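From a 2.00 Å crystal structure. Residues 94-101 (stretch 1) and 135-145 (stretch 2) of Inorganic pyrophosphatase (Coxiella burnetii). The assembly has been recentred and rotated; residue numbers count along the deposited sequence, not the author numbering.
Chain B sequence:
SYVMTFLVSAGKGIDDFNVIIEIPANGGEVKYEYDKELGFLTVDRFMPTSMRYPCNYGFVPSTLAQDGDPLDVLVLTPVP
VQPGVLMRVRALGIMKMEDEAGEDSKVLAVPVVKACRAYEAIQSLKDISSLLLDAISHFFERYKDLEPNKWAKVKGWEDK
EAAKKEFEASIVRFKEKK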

# COMPACT_ATOMS: atom_id res chain seq x y z
N ILE B 94 20.87 19.99 -13.55
CA ILE B 94 21.63 19.36 -12.49
C ILE B 94 21.49 20.14 -11.18
O ILE B 94 21.48 21.37 -11.18
CB ILE B 94 23.12 19.21 -12.89
CG1 ILE B 94 23.92 18.54 -11.76
CG2 ILE B 94 23.72 20.55 -13.28
CD1 ILE B 94 25.33 18.15 -12.18
N MSE B 95 21.36 19.42 -10.08
CA MSE B 95 21.31 20.03 -8.77
C MSE B 95 22.70 20.02 -8.16
O MSE B 95 23.25 18.96 -7.86
CB MSE B 95 20.33 19.28 -7.87
CG MSE B 95 20.03 19.98 -6.56
SE MSE B 95 19.03 18.84 -5.34
CE MSE B 95 20.48 17.62 -4.86
N LYS B 96 23.27 21.21 -7.97
CA LYS B 96 24.60 21.33 -7.40
C LYS B 96 24.52 21.23 -5.88
O LYS B 96 23.73 21.93 -5.25
CB LYS B 96 25.23 22.66 -7.80
CG LYS B 96 25.48 22.80 -9.30
CD LYS B 96 26.62 21.90 -9.76
CE LYS B 96 26.97 22.15 -11.22
NZ LYS B 96 28.17 21.38 -11.65
N MSE B 97 25.34 20.36 -5.30
CA MSE B 97 25.33 20.20 -3.85
C MSE B 97 26.64 19.60 -3.35
O MSE B 97 27.38 18.98 -4.12
CB MSE B 97 24.14 19.33 -3.40
CG MSE B 97 24.47 17.89 -3.05
SE MSE B 97 22.94 16.87 -2.33
CE MSE B 97 22.55 17.95 -0.75
N GLU B 98 26.92 19.81 -2.08
CA GLU B 98 28.07 19.16 -1.46
C GLU B 98 27.65 18.48 -0.17
O GLU B 98 26.70 18.91 0.49
CB GLU B 98 29.20 20.16 -1.20
CG GLU B 98 28.93 21.16 -0.09
CD GLU B 98 30.16 21.99 0.26
OE1 GLU B 98 31.21 21.39 0.58
OE2 GLU B 98 30.08 23.23 0.20
N ASP B 99 28.33 17.39 0.16
CA ASP B 99 28.07 16.71 1.42
C ASP B 99 29.29 16.83 2.31
O ASP B 99 30.17 17.65 2.05
CB ASP B 99 27.68 15.24 1.19
CG ASP B 99 28.72 14.47 0.40
OD1 ASP B 99 29.91 14.85 0.43
OD2 ASP B 99 28.34 13.47 -0.25
N GLU B 100 29.35 16.02 3.36
CA GLU B 100 30.44 16.12 4.33
C GLU B 100 31.81 15.89 3.68
O GLU B 100 32.81 16.45 4.11
CB GLU B 100 30.23 15.14 5.49
CG GLU B 100 30.24 13.67 5.11
CD GLU B 100 28.98 13.23 4.38
OE1 GLU B 100 27.96 13.95 4.45
OE2 GLU B 100 29.01 12.16 3.73
N ALA B 101 31.84 15.07 2.62
CA ALA B 101 33.10 14.69 1.99
C ALA B 101 33.50 15.58 0.81
O ALA B 101 34.68 15.70 0.49
CB ALA B 101 33.05 13.22 1.56
N ALA B 135 10.89 21.67 -3.29
CA ALA B 135 10.69 20.48 -2.47
C ALA B 135 11.88 19.53 -2.58
O ALA B 135 12.30 18.94 -1.59
CB ALA B 135 9.40 19.77 -2.88
N ILE B 136 12.41 19.39 -3.79
CA ILE B 136 13.55 18.50 -4.01
C ILE B 136 14.80 19.03 -3.32
O ILE B 136 15.50 18.28 -2.63
CB ILE B 136 13.83 18.30 -5.51
CG1 ILE B 136 12.68 17.53 -6.15
CG2 ILE B 136 15.15 17.55 -5.70
CD1 ILE B 136 12.77 17.43 -7.66
N SER B 137 15.09 20.32 -3.50
CA SER B 137 16.24 20.95 -2.86
C SER B 137 16.14 20.88 -1.35
O SER B 137 17.11 20.56 -0.66
CB SER B 137 16.37 22.41 -3.30
OG SER B 137 16.40 22.51 -4.71
N HIS B 138 14.95 21.18 -0.83
CA HIS B 138 14.71 21.11 0.60
C HIS B 138 15.01 19.72 1.14
O HIS B 138 15.69 19.57 2.16
CB HIS B 138 13.26 21.49 0.91
CG HIS B 138 12.91 21.41 2.36
ND1 HIS B 138 12.12 20.40 2.88
CD2 HIS B 138 13.25 22.20 3.41
CE1 HIS B 138 11.99 20.58 4.19
NE2 HIS B 138 12.66 21.67 4.53
N PHE B 139 14.51 18.69 0.45
CA PHE B 139 14.77 17.32 0.86
C PHE B 139 16.26 17.01 0.99
O PHE B 139 16.70 16.46 2.00
CB PHE B 139 14.13 16.31 -0.11
CG PHE B 139 14.46 14.88 0.21
CD1 PHE B 139 15.53 14.25 -0.40
CD2 PHE B 139 13.71 14.17 1.14
CE1 PHE B 139 15.85 12.93 -0.10
CE2 PHE B 139 14.02 12.85 1.44
CZ PHE B 139 15.10 12.23 0.82
N PHE B 140 17.05 17.36 -0.02
CA PHE B 140 18.46 17.01 0.01
C PHE B 140 19.27 17.86 0.99
O PHE B 140 20.35 17.46 1.42
CB PHE B 140 19.06 17.00 -1.39
CG PHE B 140 18.67 15.79 -2.19
CD1 PHE B 140 19.27 14.56 -1.93
CD2 PHE B 140 17.69 15.87 -3.15
CE1 PHE B 140 18.90 13.44 -2.64
CE2 PHE B 140 17.31 14.74 -3.87
CZ PHE B 140 17.92 13.53 -3.61
N GLU B 141 18.73 19.00 1.37
CA GLU B 141 19.35 19.83 2.39
C GLU B 141 19.09 19.28 3.79
O GLU B 141 19.89 19.48 4.70
CB GLU B 141 18.84 21.27 2.30
CG GLU B 141 19.21 21.97 1.02
CD GLU B 141 19.63 23.41 1.24
OE1 GLU B 141 20.84 23.63 1.50
OE2 GLU B 141 18.77 24.30 1.16
N ARG B 142 17.97 18.58 3.96
CA ARG B 142 17.52 18.20 5.30
C ARG B 142 17.55 16.71 5.61
O ARG B 142 17.42 16.31 6.77
CB ARG B 142 16.11 18.75 5.55
CG ARG B 142 16.01 20.26 5.56
CD ARG B 142 17.04 20.88 6.49
NE ARG B 142 16.55 22.11 7.11
CZ ARG B 142 16.35 23.25 6.47
NH1 ARG B 142 16.59 23.34 5.17
NH2 ARG B 142 15.90 24.32 7.12
N TYR B 143 17.71 15.87 4.59
CA TYR B 143 17.54 14.43 4.78
C TYR B 143 18.64 13.75 5.61
O TYR B 143 18.47 12.61 6.04
CB TYR B 143 17.31 13.70 3.44
CG TYR B 143 18.55 13.44 2.62
CD1 TYR B 143 18.74 12.20 2.01
CD2 TYR B 143 19.52 14.42 2.42
CE1 TYR B 143 19.86 11.94 1.24
CE2 TYR B 143 20.65 14.16 1.65
CZ TYR B 143 20.81 12.92 1.06
OH TYR B 143 21.92 12.65 0.29
N LYS B 144 19.74 14.45 5.85
CA LYS B 144 20.82 13.90 6.68
C LYS B 144 20.80 14.48 8.10
O LYS B 144 21.66 14.15 8.92
CB LYS B 144 22.18 14.17 6.04
CG LYS B 144 22.46 13.39 4.76
CD LYS B 144 23.88 13.64 4.28
CE LYS B 144 24.27 12.70 3.15
NZ LYS B 144 25.71 12.82 2.80
N ASP B 145 19.83 15.34 8.37
CA ASP B 145 19.77 16.08 9.63
C ASP B 145 19.98 15.24 10.89
O ASP B 145 20.59 15.70 11.85
CB ASP B 145 18.46 16.86 9.73
CG ASP B 145 18.48 18.16 8.95
OD1 ASP B 145 19.47 18.40 8.23
OD2 ASP B 145 17.51 18.94 9.05

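This is a strand-on-helix packing contact, apolar where two selenomethionines meet a phenylalanine and closed at one end by a lysine–glutamate salt bridge. The axes of strand 94-99 and helix 135-142 run nearly parallel, 9° apart, with a closest approach of 10.2 Å, a gap that side chains must fill. Strand alternation is evident in which ones do: CA-to-CB points toward stretch 2 at Met95, Met97 and Asp99, the first two meeting the helix and Asp99 meeting Lys144, whereas Ile94, Lys96 and Glu98 make no contact with stretch 2.

Phe140 is the hub of the apolar part. Met95 CE lies 3.7 Å from Phe140 CG, and Met97 CE lies 3.7 Å from Phe140 CB, both at van der Waals distance. Measured to the ring centroid, Met95 SE is 4.9 Å from Phe140 and 52° off the ring normal, and Met97 SE is 5.2 Å from it at 50°. Both approaches are oblique. Met95 also reaches back one helical turn, its SE 4.1 Å from Ile136 CG2.

Met97 has a chi1 of 103°, between wells, and its CE comes within 3.1 Å of Phe140 O. That carbonyl oxygen is buried by the contact and has no hydrogen-bonding partner in the model, so the methyl group covers a polar atom without satisfying it.

Beyond the helix, the polar end depends on Lys144, which lies in the type I turn from Arg142 to Asp145. Its chi2 to chi4 are all t, and this extended chain carries NZ to 3.0 Å from Glu100 OE1, a hydrogen bond within a salt bridge. CA-to-CB of Glu100 points sideways, but the end of its side chain comes nearer. Asp99 OD2, 4.1 Å from Lys144 NZ, adds a nearby opposite charge beyond salt-bridge range. Together the two stretches bury 302 Å².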